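Long-range contacts in pilin (Streptococcus pyogenes serotype M1, PDB 3GLE), which builds the shaft of the pilus as its major, covalently joined subunit, and so serves adhesion to host cells, bacterial aggregation and biofilm formation: residues A[101-106]-A[117-122]; A[40-45]-A[63-68]; A[17-22]-A[149-154]; A[111-116]-A[155-160]; A[121-126]-A[139-144]. The protein carries 2 engineered substitutions. One frame throughout, in Å; residues are numbered along the deposited sequence. Where two conformers were deposited one is given.

Interaction 1 (A[101-106]-A[117-122])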
# COMPACT_ATOMS: atom_id res chain seq x y z
N LYS A 101 -1.83 -23.11 -14.25
CA LYS A 101 -2.49 -22.08 -13.46
C LYS A 101 -1.46 -21.07 -13.00
O LYS A 101 -0.36 -21.43 -12.56
CB LYS A 101 -3.16 -22.65 -12.20
CG LYS A 101 -4.05 -23.86 -12.45
CD LYS A 101 -5.37 -23.46 -13.07
CE LYS A 101 -6.31 -22.89 -12.01
NZ LYS A 101 -7.74 -23.23 -12.30
N VAL A 102 -1.83 -19.80 -13.09
CA VAL A 102 -0.97 -18.74 -12.63
C VAL A 102 -1.71 -18.03 -11.49
O VAL A 102 -2.88 -17.67 -11.64
CB VAL A 102 -0.60 -17.76 -13.78
CG1 VAL A 102 0.16 -16.51 -13.26
CG2 VAL A 102 0.21 -18.51 -14.84
N THR A 103 -1.02 -17.88 -10.36
CA THR A 103 -1.55 -17.21 -9.18
C THR A 103 -0.52 -16.21 -8.63
O THR A 103 0.66 -16.28 -8.96
CB THR A 103 -1.89 -18.21 -8.06
OG1 THR A 103 -0.80 -19.14 -7.92
CG2 THR A 103 -3.18 -18.98 -8.38
N GLU A 104 -0.99 -15.29 -7.80
CA GLU A 104 -0.11 -14.43 -7.02
C GLU A 104 0.02 -14.99 -5.59
O GLU A 104 -0.98 -15.35 -4.95
CB GLU A 104 -0.67 -13.00 -7.00
CG GLU A 104 0.17 -12.04 -6.19
CD GLU A 104 -0.46 -10.67 -6.02
OE1 GLU A 104 -0.49 -9.88 -7.00
OE2 GLU A 104 -0.90 -10.39 -4.89
N GLU A 105 1.24 -15.07 -5.08
CA GLU A 105 1.46 -15.58 -3.73
C GLU A 105 2.02 -14.51 -2.82
O GLU A 105 2.98 -13.82 -3.19
CB GLU A 105 2.42 -16.75 -3.74
CG GLU A 105 1.81 -18.08 -4.12
CD GLU A 105 2.54 -19.26 -3.49
OE1 GLU A 105 2.32 -20.40 -3.97
OE2 GLU A 105 3.31 -19.04 -2.52
N LYS A 106 1.47 -14.37 -1.62
CA LYS A 106 2.10 -13.50 -0.63
C LYS A 106 2.00 -14.04 0.79
O LYS A 106 0.92 -14.07 1.39
CB LYS A 106 1.54 -12.07 -0.72
CG LYS A 106 2.31 -11.04 0.12
CD LYS A 106 3.78 -10.99 -0.26
CE LYS A 106 4.48 -9.83 0.42
NZ LYS A 106 5.93 -9.81 0.10
N THR A 117 -6.69 -12.46 -5.35
CA THR A 117 -6.88 -13.91 -5.17
C THR A 117 -7.12 -14.67 -6.50
O THR A 117 -7.31 -15.90 -6.52
CB THR A 117 -8.05 -14.18 -4.20
OG1 THR A 117 -9.22 -13.44 -4.61
CG2 THR A 117 -7.66 -13.77 -2.77
N THR A 118 -7.13 -13.92 -7.59
CA THR A 118 -7.37 -14.48 -8.91
C THR A 118 -6.49 -15.69 -9.24
O THR A 118 -5.31 -15.71 -8.90
CB THR A 118 -7.15 -13.39 -9.98
OG1 THR A 118 -8.13 -12.37 -9.80
CG2 THR A 118 -7.31 -13.96 -11.35
N SER A 119 -7.08 -16.69 -9.87
CA SER A 119 -6.31 -17.77 -10.49
C SER A 119 -6.53 -17.69 -12.00
O SER A 119 -7.67 -17.66 -12.43
CB SER A 119 -6.81 -19.12 -9.98
OG SER A 119 -5.83 -20.12 -10.21
N TYR A 120 -5.46 -17.63 -12.79
CA TYR A 120 -5.56 -17.65 -14.24
C TYR A 120 -5.33 -19.06 -14.80
O TYR A 120 -4.43 -19.78 -14.36
CB TYR A 120 -4.51 -16.72 -14.86
CG TYR A 120 -4.83 -15.25 -14.88
CD1 TYR A 120 -4.54 -14.44 -13.79
CD2 TYR A 120 -5.39 -14.64 -16.02
CE1 TYR A 120 -4.82 -13.08 -13.79
CE2 TYR A 120 -5.67 -13.25 -16.04
CZ TYR A 120 -5.39 -12.49 -14.91
OH TYR A 120 -5.64 -11.14 -14.88
N THR A 121 -6.11 -19.45 -15.79
CA THR A 121 -5.80 -20.61 -16.61
C THR A 121 -4.98 -20.11 -17.78
O THR A 121 -5.36 -19.14 -18.43
CB THR A 121 -7.06 -21.28 -17.13
OG1 THR A 121 -7.82 -21.71 -16.02
CG2 THR A 121 -6.74 -22.50 -18.02
N VAL A 122 -3.84 -20.77 -18.01
CA VAL A 122 -2.94 -20.50 -19.12
C VAL A 122 -2.81 -21.74 -20.02
O VAL A 122 -2.42 -22.81 -19.57
CB VAL A 122 -1.54 -20.08 -18.59
CG1 VAL A 122 -0.50 -20.05 -19.71
CG2 VAL A 122 -1.65 -18.72 -17.92
O HOH W 1 -3.64 -15.15 -6.88
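Val102 and Tyr120 form an antiparallel hydrogen-bonded pair between strands 101-105 and 119-122, whose axes run at 153° to each other. Val102 N donates to Tyr120 O at 2.9 Å, and Tyr120 N returns a nearly straight bond to Val102 O at 2.8 Å. Lys101 and Thr121 make the adjoining non-hydrogen-bonded pair. Toward Glu104 the two chains part, and a water takes over: Glu104 N donates to water 1, which also lies within bonding distance, 2.7 Å, of Thr118 O.

On the buried face, CG2 of Val102 meets CG2 of Val122 at 3.6 Å. The Tyr120 ring leads off from the pair; its OH is bonded to Gln152 O and its ring meets Phe153 edge to face. These groups belong to the core of the N-terminal, transthyretin-like beta domain, where strands 96-105 and 119-129 are neighbours in one sheet. Glu104, which autocatalyses formation of the Lys23 isopeptide bond in the natural protein, extends from the end of this pairing. Its OE1 forms a salt bridge with Lys23.

The other face carries Lys101, Thr103 and Ser119. Ser119 OG sits between two carbons, Lys101 CE at 3.3 Å and Thr103 CG2 at 3.4 Å. Bends at chi2 and chi3 of the lysine lay its CE alongside the serine.

Interaction 2 (A[40-45]-A[63-68])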
# COMPACT_ATOMS: atom_id res chain seq x y z
N THR A 40 4.88 -11.94 -5.78
CA THR A 40 5.38 -13.14 -6.45
C THR A 40 4.27 -13.85 -7.22
O THR A 40 3.13 -13.92 -6.76
CB THR A 40 6.09 -14.13 -5.43
OG1 THR A 40 5.18 -14.49 -4.39
CG2 THR A 40 7.26 -13.46 -4.77
N PHE A 41 4.58 -14.35 -8.41
CA PHE A 41 3.62 -15.08 -9.22
C PHE A 41 4.13 -16.47 -9.48
O PHE A 41 5.30 -16.66 -9.81
CB PHE A 41 3.33 -14.33 -10.53
CG PHE A 41 3.03 -12.89 -10.31
CD1 PHE A 41 1.86 -12.51 -9.67
CD2 PHE A 41 3.96 -11.92 -10.64
CE1 PHE A 41 1.59 -11.19 -9.43
CE2 PHE A 41 3.70 -10.59 -10.38
CZ PHE A 41 2.52 -10.23 -9.77
N LYS A 42 3.25 -17.45 -9.26
CA LYS A 42 3.58 -18.84 -9.43
C LYS A 42 2.85 -19.39 -10.63
O LYS A 42 1.64 -19.12 -10.84
CB LYS A 42 3.19 -19.64 -8.18
CG LYS A 42 3.55 -21.13 -8.29
CD LYS A 42 3.25 -21.85 -7.00
CE LYS A 42 3.37 -23.34 -7.18
NZ LYS A 42 3.05 -24.10 -5.92
N ILE A 43 3.59 -20.16 -11.43
CA ILE A 43 2.99 -20.96 -12.47
C ILE A 43 3.20 -22.45 -12.18
O ILE A 43 4.32 -22.90 -11.84
CB ILE A 43 3.45 -20.57 -13.88
CG1 ILE A 43 2.62 -21.34 -14.92
CG2 ILE A 43 4.91 -20.91 -14.05
CD1 ILE A 43 2.66 -20.76 -16.33
N GLU A 44 2.13 -23.21 -12.29
CA GLU A 44 2.23 -24.65 -12.08
C GLU A 44 1.34 -25.41 -13.05
O GLU A 44 0.38 -24.84 -13.56
CB GLU A 44 1.87 -24.97 -10.63
CG GLU A 44 0.56 -24.39 -10.18
CD GLU A 44 0.18 -24.81 -8.76
OE1 GLU A 44 0.96 -25.57 -8.12
OE2 GLU A 44 -0.89 -24.36 -8.30
N PRO A 45 1.67 -26.69 -13.32
CA PRO A 45 0.80 -27.53 -14.16
C PRO A 45 -0.62 -27.58 -13.61
O PRO A 45 -0.82 -27.68 -12.39
CB PRO A 45 1.45 -28.91 -14.06
CG PRO A 45 2.89 -28.61 -13.81
CD PRO A 45 2.89 -27.42 -12.91
N THR A 63 11.90 -22.40 -13.76
CA THR A 63 11.75 -21.20 -12.96
C THR A 63 10.25 -20.90 -12.83
O THR A 63 9.70 -20.08 -13.59
CB THR A 63 12.52 -20.01 -13.61
OG1 THR A 63 13.86 -20.41 -13.90
CG2 THR A 63 12.56 -18.76 -12.69
N PRO A 64 9.57 -21.59 -11.89
CA PRO A 64 8.12 -21.50 -11.72
C PRO A 64 7.63 -20.26 -11.00
O PRO A 64 6.41 -20.10 -10.87
CB PRO A 64 7.80 -22.71 -10.84
CG PRO A 64 9.05 -22.88 -10.02
CD PRO A 64 10.17 -22.58 -10.98
N MET A 65 8.53 -19.42 -10.51
CA MET A 65 8.16 -18.16 -9.84
C MET A 65 8.81 -16.99 -10.57
O MET A 65 9.95 -17.08 -11.03
CB MET A 65 8.64 -18.11 -8.38
CG MET A 65 8.25 -19.33 -7.53
SD MET A 65 6.49 -19.36 -7.11
CE MET A 65 6.48 -18.35 -5.61
N THR A 66 8.07 -15.89 -10.65
CA THR A 66 8.67 -14.64 -11.08
C THR A 66 8.06 -13.50 -10.27
O THR A 66 6.94 -13.62 -9.74
CB THR A 66 8.52 -14.45 -12.62
OG1 THR A 66 9.41 -13.40 -13.06
CG2 THR A 66 7.09 -14.09 -13.00
N LYS A 67 8.77 -12.38 -10.15
CA LYS A 67 8.27 -11.36 -9.26
C LYS A 67 8.56 -9.95 -9.68
O LYS A 67 9.44 -9.71 -10.51
CB LYS A 67 8.77 -11.62 -7.83
CG LYS A 67 10.15 -11.12 -7.53
CD LYS A 67 10.52 -11.50 -6.08
CE LYS A 67 11.50 -10.50 -5.48
NZ LYS A 67 11.67 -10.68 -4.01
N VAL A 68 7.80 -9.03 -9.12
CA VAL A 68 8.02 -7.62 -9.31
C VAL A 68 8.20 -6.96 -7.93
O VAL A 68 7.64 -7.42 -6.94
CB VAL A 68 6.82 -6.96 -10.04
CG1 VAL A 68 6.67 -7.51 -11.46
CG2 VAL A 68 5.52 -7.13 -9.21
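Strands 40-45 and 65-68 run antiparallel at 157°, joined by Phe41 and Thr66 through Phe41 N to Thr66 O (2.8 Å) and Thr66 N to Phe41 O (3.0 Å). They are neighbouring strands of the N-terminal beta domain, in the sheet that also holds strand 96-105. One more backbone bond, Ile43 N to Pro64 O at 2.9 Å, continues the pairing just ahead of strand 65-68.

Phe41 points into the domain with Thr66. Its CE2 touches Val68 CG2 at 4.1 Å. The same ring meets that of Phe153 with the planes close to parallel, and it lies beside Glu104.

Thr40, Lys42, Met65 and Lys67 occupy the opposite face. Thr40 CG2 packs on Lys67 CB at 3.9 Å, while Lys67 NZ reaches Asp38 in a salt bridge. The Met65 chain bends at chi2 and chi3 and folds back across the stem of Lys42, with SD 3.5 Å from Lys42 CB.

Interaction 3 (A[17-22]-A[149-154])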
# COMPACT_ATOMS: atom_id res chain seq x y z
N ALA A 17 7.39 -17.92 -26.90
CA ALA A 17 7.66 -18.78 -25.73
C ALA A 17 7.77 -18.04 -24.40
O ALA A 17 8.00 -18.66 -23.35
CB ALA A 17 8.92 -19.63 -25.98
N LYS A 18 7.60 -16.73 -24.42
CA LYS A 18 7.70 -15.93 -23.20
C LYS A 18 6.34 -15.36 -22.82
O LYS A 18 5.58 -14.91 -23.68
CB LYS A 18 8.74 -14.83 -23.36
CG LYS A 18 10.11 -15.35 -23.79
CD LYS A 18 10.99 -14.21 -24.24
CE LYS A 18 12.36 -14.70 -24.71
NZ LYS A 18 13.24 -13.53 -25.00
N LEU A 19 6.01 -15.40 -21.53
CA LEU A 19 4.71 -14.90 -21.05
C LEU A 19 4.89 -13.83 -19.98
O LEU A 19 5.41 -14.08 -18.89
CB LEU A 19 3.87 -16.07 -20.53
CG LEU A 19 2.53 -15.79 -19.82
CD1 LEU A 19 1.48 -15.22 -20.81
CD2 LEU A 19 2.06 -17.07 -19.15
N THR A 20 4.41 -12.63 -20.31
CA THR A 20 4.48 -11.47 -19.44
C THR A 20 3.36 -11.53 -18.41
O THR A 20 2.24 -11.91 -18.71
CB THR A 20 4.32 -10.19 -20.27
OG1 THR A 20 5.33 -10.17 -21.28
CG2 THR A 20 4.44 -8.92 -19.42
N VAL A 21 3.70 -11.16 -17.18
CA VAL A 21 2.72 -10.92 -16.14
C VAL A 21 2.85 -9.45 -15.75
O VAL A 21 3.96 -8.93 -15.68
CB VAL A 21 2.98 -11.79 -14.90
CG1 VAL A 21 1.94 -11.51 -13.83
CG2 VAL A 21 2.96 -13.24 -15.27
N THR A 22 1.72 -8.79 -15.52
CA THR A 22 1.68 -7.38 -15.14
C THR A 22 1.12 -7.22 -13.74
O THR A 22 0.14 -7.87 -13.39
CB THR A 22 0.87 -6.56 -16.18
OG1 THR A 22 1.53 -6.63 -17.44
CG2 THR A 22 0.78 -5.08 -15.83
N VAL A 149 -7.44 -12.58 -21.71
CA VAL A 149 -6.92 -11.31 -21.21
C VAL A 149 -5.42 -11.44 -20.96
O VAL A 149 -4.93 -12.54 -20.79
CB VAL A 149 -7.60 -10.85 -19.89
CG1 VAL A 149 -9.04 -10.32 -20.14
CG2 VAL A 149 -7.56 -11.95 -18.83
N PRO A 150 -4.68 -10.31 -20.95
CA PRO A 150 -3.30 -10.37 -20.47
C PRO A 150 -3.29 -10.78 -19.01
O PRO A 150 -4.22 -10.45 -18.26
CB PRO A 150 -2.82 -8.92 -20.59
CG PRO A 150 -3.73 -8.30 -21.65
CD PRO A 150 -5.06 -8.94 -21.33
N ILE A 151 -2.25 -11.49 -18.59
CA ILE A 151 -2.15 -11.84 -17.20
C ILE A 151 -1.81 -10.59 -16.38
O ILE A 151 -0.68 -10.09 -16.41
CB ILE A 151 -1.15 -12.94 -16.96
CG1 ILE A 151 -1.46 -14.10 -17.91
CG2 ILE A 151 -1.19 -13.38 -15.50
CD1 ILE A 151 -0.59 -15.21 -17.72
N GLN A 152 -2.83 -10.10 -15.68
CA GLN A 152 -2.73 -8.90 -14.86
C GLN A 152 -3.25 -9.19 -13.45
O GLN A 152 -4.31 -9.81 -13.28
CB GLN A 152 -3.52 -7.75 -15.50
CG GLN A 152 -2.88 -7.13 -16.73
CD GLN A 152 -3.83 -6.23 -17.52
OE1 GLN A 152 -5.06 -6.30 -17.37
NE2 GLN A 152 -3.26 -5.38 -18.37
N PHE A 153 -2.50 -8.74 -12.46
CA PHE A 153 -2.91 -8.80 -11.06
C PHE A 153 -2.99 -7.36 -10.59
O PHE A 153 -2.15 -6.56 -10.95
CB PHE A 153 -1.95 -9.61 -10.21
CG PHE A 153 -1.97 -11.07 -10.52
CD1 PHE A 153 -2.94 -11.91 -9.96
CD2 PHE A 153 -1.07 -11.61 -11.43
CE1 PHE A 153 -2.97 -13.25 -10.26
CE2 PHE A 153 -1.10 -12.97 -11.73
CZ PHE A 153 -2.06 -13.79 -11.15
N LYS A 154 -4.05 -7.04 -9.87
CA LYS A 154 -4.27 -5.70 -9.36
C LYS A 154 -4.36 -5.76 -7.83
O LYS A 154 -5.05 -6.63 -7.29
CB LYS A 154 -5.57 -5.13 -9.91
CG LYS A 154 -5.79 -3.64 -9.60
CD LYS A 154 -6.97 -3.10 -10.39
CE LYS A 154 -8.32 -3.56 -9.80
NZ LYS A 154 -9.45 -3.00 -10.59
O HOH W 2 0.05 -11.62 -20.28
O HOH W 3 0.44 -8.64 -18.72
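Ile151 has CG1 anti to its carbonyl carbon (chi1 -52°) and an extended chi2, which carries CD1 out to Leu19. Leu19 comes to meet it with CG anti to the backbone N (chi1 173°). The two side chains cross at about a right angle, and Ile151 CD1 lies 3.5 Å from Leu19 CD2. The CG2 branch of Ile151 turns instead to Val21, 4.0 Å from its CG1. That same Val21 CG1 abuts the edge of the Phe153 ring, in its plane, 3.9 Å from CD2.

Thr22 is held through both its backbone N and its O. Its N donates to Ile151 O at 2.9 Å, and its O accepts from Phe153 N at 2.9 Å. Beside them Thr22 CB packs on Gln152 CG in one of the two conformers of that glutamine.

Where the chains diverge, water 2 joins Thr20 O to Ile151 N. Water 3 links Thr22 OG1 with Ile151 O, giving that carbonyl a second partner.

The strands run side by side at 17°. This is a parallel pairing of the first and last long strands of the N-terminal beta domain, and it leads on to Lys23 and position 155, which the natural isopeptide bond would join.

Interaction 4 (A[111-116]-A[155-160]). Engineered in segment 155-160: Ala155 (natural residue Asn).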
# COMPACT_ATOMS: atom_id res chain seq x y z
N PRO A 111 0.57 -4.11 5.32
CA PRO A 111 -0.57 -3.31 5.79
C PRO A 111 -1.06 -2.35 4.71
O PRO A 111 -0.26 -1.62 4.14
CB PRO A 111 -0.02 -2.55 7.02
CG PRO A 111 1.13 -3.39 7.51
CD PRO A 111 1.72 -4.06 6.25
N GLY A 112 -2.36 -2.41 4.42
CA GLY A 112 -3.00 -1.45 3.55
C GLY A 112 -3.01 -1.85 2.10
O GLY A 112 -3.49 -1.10 1.25
N VAL A 113 -2.45 -3.04 1.83
CA VAL A 113 -2.41 -3.62 0.50
C VAL A 113 -3.38 -4.79 0.42
O VAL A 113 -3.38 -5.67 1.28
CB VAL A 113 -0.97 -4.09 0.15
CG1 VAL A 113 -0.93 -4.79 -1.19
CG2 VAL A 113 -0.02 -2.91 0.15
N SER A 114 -4.23 -4.80 -0.60
CA SER A 114 -5.20 -5.89 -0.78
C SER A 114 -4.65 -6.88 -1.78
O SER A 114 -4.14 -6.48 -2.82
CB SER A 114 -6.48 -5.35 -1.36
OG SER A 114 -6.25 -5.05 -2.72
N TYR A 115 -4.79 -8.18 -1.51
CA TYR A 115 -4.21 -9.16 -2.41
C TYR A 115 -5.21 -9.81 -3.34
O TYR A 115 -6.22 -10.36 -2.90
CB TYR A 115 -3.36 -10.18 -1.66
CG TYR A 115 -2.13 -9.49 -1.09
CD1 TYR A 115 -2.20 -8.79 0.13
CD2 TYR A 115 -0.91 -9.47 -1.80
CE1 TYR A 115 -1.10 -8.12 0.63
CE2 TYR A 115 0.20 -8.80 -1.29
CZ TYR A 115 0.09 -8.14 -0.07
OH TYR A 115 1.16 -7.48 0.45
N ASP A 116 -4.89 -9.70 -4.63
CA ASP A 116 -5.57 -10.36 -5.74
C ASP A 116 -5.52 -11.88 -5.58
O ASP A 116 -4.46 -12.50 -5.68
CB ASP A 116 -4.92 -9.93 -7.07
CG ASP A 116 -5.88 -9.99 -8.24
OD1 ASP A 116 -6.78 -10.86 -8.24
OD2 ASP A 116 -5.76 -9.16 -9.17
N ALA A 155 -3.64 -4.88 -7.16
CA ALA A 155 -3.79 -4.72 -5.71
C ALA A 155 -4.22 -3.29 -5.41
O ALA A 155 -3.77 -2.36 -6.08
CB ALA A 155 -2.47 -5.01 -5.04
N SER A 156 -5.11 -3.09 -4.43
CA SER A 156 -5.38 -1.72 -3.96
C SER A 156 -4.40 -1.36 -2.85
O SER A 156 -4.04 -2.19 -2.02
CB SER A 156 -6.84 -1.51 -3.54
OG SER A 156 -7.30 -2.63 -2.80
N LEU A 157 -3.89 -0.13 -2.90
CA LEU A 157 -3.06 0.39 -1.84
C LEU A 157 -3.86 1.51 -1.18
O LEU A 157 -4.11 2.56 -1.80
CB LEU A 157 -1.71 0.89 -2.36
CG LEU A 157 -0.87 1.64 -1.31
CD1 LEU A 157 -0.23 0.71 -0.27
CD2 LEU A 157 0.17 2.53 -1.96
N ASP A 158 -4.32 1.23 0.04
CA ASP A 158 -5.04 2.20 0.86
C ASP A 158 -4.01 3.00 1.63
O ASP A 158 -2.87 2.56 1.83
CB ASP A 158 -5.98 1.49 1.86
CG ASP A 158 -7.25 2.32 2.23
OD1 ASP A 158 -7.54 3.37 1.61
OD2 ASP A 158 -7.98 1.91 3.17
N SER A 159 -4.42 4.20 2.05
CA SER A 159 -3.70 4.94 3.06
C SER A 159 -4.74 5.65 3.91
O SER A 159 -5.95 5.41 3.78
CB SER A 159 -2.73 5.92 2.42
OG SER A 159 -3.37 6.56 1.36
N THR A 160 -4.26 6.50 4.80
CA THR A 160 -5.15 7.08 5.79
C THR A 160 -4.69 8.51 6.06
O THR A 160 -3.81 9.03 5.36
CB THR A 160 -5.16 6.20 7.05
OG1 THR A 160 -6.21 6.61 7.93
CG2 THR A 160 -3.79 6.21 7.80
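This contact lies at the isopeptide site of the N-terminal domain, where the loop before strand 119-129 runs along strand 151-169. Ala155 is an engineered replacement for the asparagine that is cross-linked to Lys23 in the natural protein, so that bond is absent here. Ala155 CB lies 3.1 Å from Ser114 O and also faces Val113 CG1.

Two backbone bonds hold the loop to the strand: Ser114 N to Ser156 O at 3.0 Å and Asp158 N to Gly112 O at 2.8 Å. Between them Val113 CG2 packs obliquely on Leu157 CD1 at 3.7 Å. The two serine hydroxyls, Ser114 OG and Ser156 OG, share a short hydrogen bond of 2.6 Å. Each OG stands between its own backbone N and carbonyl carbon (chi1 74° and 42°), which brings the two oxygens together.

Strand 18-27 also lines this part of strand 151-169. Its Lys23 and Leu25 touch Ala155, and its Leu27 touches Leu157.

Interaction 5 (A[121-126]-A[139-144])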
# COMPACT_ATOMS: atom_id res chain seq x y z
N THR A 121 -6.11 -19.45 -15.79
CA THR A 121 -5.80 -20.61 -16.61
C THR A 121 -4.98 -20.11 -17.78
O THR A 121 -5.36 -19.14 -18.43
CB THR A 121 -7.06 -21.28 -17.13
OG1 THR A 121 -7.82 -21.71 -16.02
CG2 THR A 121 -6.74 -22.50 -18.02
N VAL A 122 -3.84 -20.77 -18.01
CA VAL A 122 -2.94 -20.50 -19.12
C VAL A 122 -2.81 -21.74 -20.02
O VAL A 122 -2.42 -22.81 -19.57
CB VAL A 122 -1.54 -20.08 -18.59
CG1 VAL A 122 -0.50 -20.05 -19.71
CG2 VAL A 122 -1.65 -18.72 -17.92
N GLN A 123 -3.19 -21.58 -21.29
CA GLN A 123 -3.05 -22.60 -22.32
C GLN A 123 -1.79 -22.33 -23.14
O GLN A 123 -1.68 -21.29 -23.80
CB GLN A 123 -4.21 -22.56 -23.31
CG GLN A 123 -5.63 -22.75 -22.81
CD GLN A 123 -6.59 -22.84 -24.00
OE1 GLN A 123 -6.58 -21.97 -24.88
NE2 GLN A 123 -7.36 -23.91 -24.06
N VAL A 124 -0.86 -23.28 -23.14
CA VAL A 124 0.29 -23.16 -24.01
C VAL A 124 0.03 -24.10 -25.17
O VAL A 124 -0.10 -25.33 -25.00
CB VAL A 124 1.61 -23.49 -23.28
CG1 VAL A 124 2.81 -23.34 -24.22
CG2 VAL A 124 1.79 -22.57 -22.08
N HIS A 125 -0.09 -23.49 -26.34
CA HIS A 125 -0.35 -24.20 -27.56
C HIS A 125 0.98 -24.62 -28.22
O HIS A 125 1.74 -23.77 -28.70
CB HIS A 125 -1.14 -23.32 -28.51
CG HIS A 125 -2.53 -23.01 -28.04
ND1 HIS A 125 -3.64 -23.52 -28.67
CD2 HIS A 125 -2.97 -22.22 -27.04
CE1 HIS A 125 -4.72 -23.07 -28.06
NE2 HIS A 125 -4.34 -22.27 -27.07
N VAL A 126 1.24 -25.92 -28.20
CA VAL A 126 2.51 -26.48 -28.60
C VAL A 126 2.29 -27.20 -29.92
O VAL A 126 1.50 -28.14 -30.00
CB VAL A 126 3.07 -27.46 -27.52
CG1 VAL A 126 4.36 -28.12 -28.01
CG2 VAL A 126 3.33 -26.76 -26.20
N TYR A 139 2.02 -20.38 -29.25
CA TYR A 139 1.30 -19.29 -28.65
C TYR A 139 0.69 -19.59 -27.30
O TYR A 139 0.51 -20.76 -26.92
CB TYR A 139 0.32 -18.63 -29.62
CG TYR A 139 -0.78 -19.47 -30.18
CD1 TYR A 139 -0.59 -20.20 -31.35
CD2 TYR A 139 -2.04 -19.47 -29.58
CE1 TYR A 139 -1.63 -20.95 -31.91
CE2 TYR A 139 -3.09 -20.21 -30.12
CZ TYR A 139 -2.88 -20.95 -31.28
OH TYR A 139 -3.92 -21.69 -31.80
N ILE A 140 0.41 -18.52 -26.57
CA ILE A 140 -0.01 -18.62 -25.19
C ILE A 140 -1.23 -17.74 -24.93
O ILE A 140 -1.25 -16.56 -25.32
CB ILE A 140 1.13 -18.29 -24.23
CG1 ILE A 140 2.40 -19.06 -24.60
CG2 ILE A 140 0.74 -18.64 -22.81
CD1 ILE A 140 3.68 -18.43 -24.02
N VAL A 141 -2.24 -18.35 -24.31
CA VAL A 141 -3.53 -17.72 -24.04
C VAL A 141 -3.86 -17.91 -22.57
O VAL A 141 -3.75 -19.03 -22.02
CB VAL A 141 -4.64 -18.39 -24.88
CG1 VAL A 141 -5.97 -17.71 -24.66
CG2 VAL A 141 -4.31 -18.36 -26.34
N GLY A 142 -4.27 -16.82 -21.92
CA GLY A 142 -4.68 -16.85 -20.51
C GLY A 142 -6.10 -16.31 -20.31
O GLY A 142 -6.55 -15.42 -21.04
N TYR A 143 -6.80 -16.86 -19.33
CA TYR A 143 -8.13 -16.35 -18.98
C TYR A 143 -8.48 -16.65 -17.54
O TYR A 143 -7.93 -17.59 -16.95
CB TYR A 143 -9.20 -16.89 -19.94
CG TYR A 143 -9.13 -18.37 -20.17
CD1 TYR A 143 -8.36 -18.91 -21.19
CD2 TYR A 143 -9.85 -19.25 -19.35
CE1 TYR A 143 -8.29 -20.29 -21.40
CE2 TYR A 143 -9.79 -20.62 -19.54
CZ TYR A 143 -9.02 -21.13 -20.56
OH TYR A 143 -8.97 -22.49 -20.73
N LYS A 144 -9.38 -15.86 -16.98
CA LYS A 144 -9.80 -16.06 -15.59
C LYS A 144 -11.12 -16.83 -15.56
O LYS A 144 -11.12 -18.06 -15.46
CB LYS A 144 -9.92 -14.74 -14.83
CG LYS A 144 -8.59 -14.15 -14.44
CD LYS A 144 -8.76 -12.94 -13.55
CE LYS A 144 -9.17 -11.71 -14.32
NZ LYS A 144 -9.34 -10.57 -13.37
O HOH W 4 -9.46 -20.08 -14.91
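The His125 and Tyr139 rings form an offset stack, with centroids 4.3 Å apart and planes at 15°. Tyr139 CE2 lies over the centre of the imidazole face, 3.5 Å from His125 CG. His125 CB sits above the centre of the tyrosine ring, making a CH-pi contact. Tyr139 reaches this place because CG stands between the backbone N and the carbonyl carbon (chi1 61°), which folds the ring over the neighbouring strand.

Tyr143 is turned in the same way (chi1 48°). One face of its ring takes Thr121 CB, 4.1 Å from the centroid, while Gln123 CG comes up to its edge. Between the two tyrosines, His125 NE2 donates to Gln123 OE1 at 3.1 Å, from above the amide plane. The other end of the amide, Gln123 NE2, bonds to Tyr99 OH. Water 4 bridges Thr121 OG1 and Lys144 O.

On the opposite, buried face Ile140 CG2 packs on Val122 CG1 at 3.6 Å and on Val124 CG2. The backbones pair regularly, for example Gln123 N to Val141 O at 2.7 Å; the bond from Tyr139 N to His125 O is weak. It is the ladder of an antiparallel beta hairpin, made by strands 119-129 and 134-143.

In the fold
Interactions 2, 1 and 5 lie in that order across one sheet of the N-terminal domain, with the pairing of strands 37-45 and 96-105 between the first two. There Glu105 N and Thr40 O are 2.8 Å apart. Interaction 1 shares Thr121 and Val122 with interaction 5. Interaction 3 belongs to the second sheet and packs against the first: Ile151 CD1 lies 3.7 Å from Val122 CG2, and Phe41 CE1 lies 3.4 Å from Phe153 CD2. Both phenylalanines pack beside Glu104. Interaction 4 continues strand 151-169 beyond interaction 3. Its Ala155 side chain is about 6 Å from that of Glu104, close to interaction 1 at the altered isopeptide site. Interaction 5 is farther from that site, its centre about 29 Å from the centre of interaction 4.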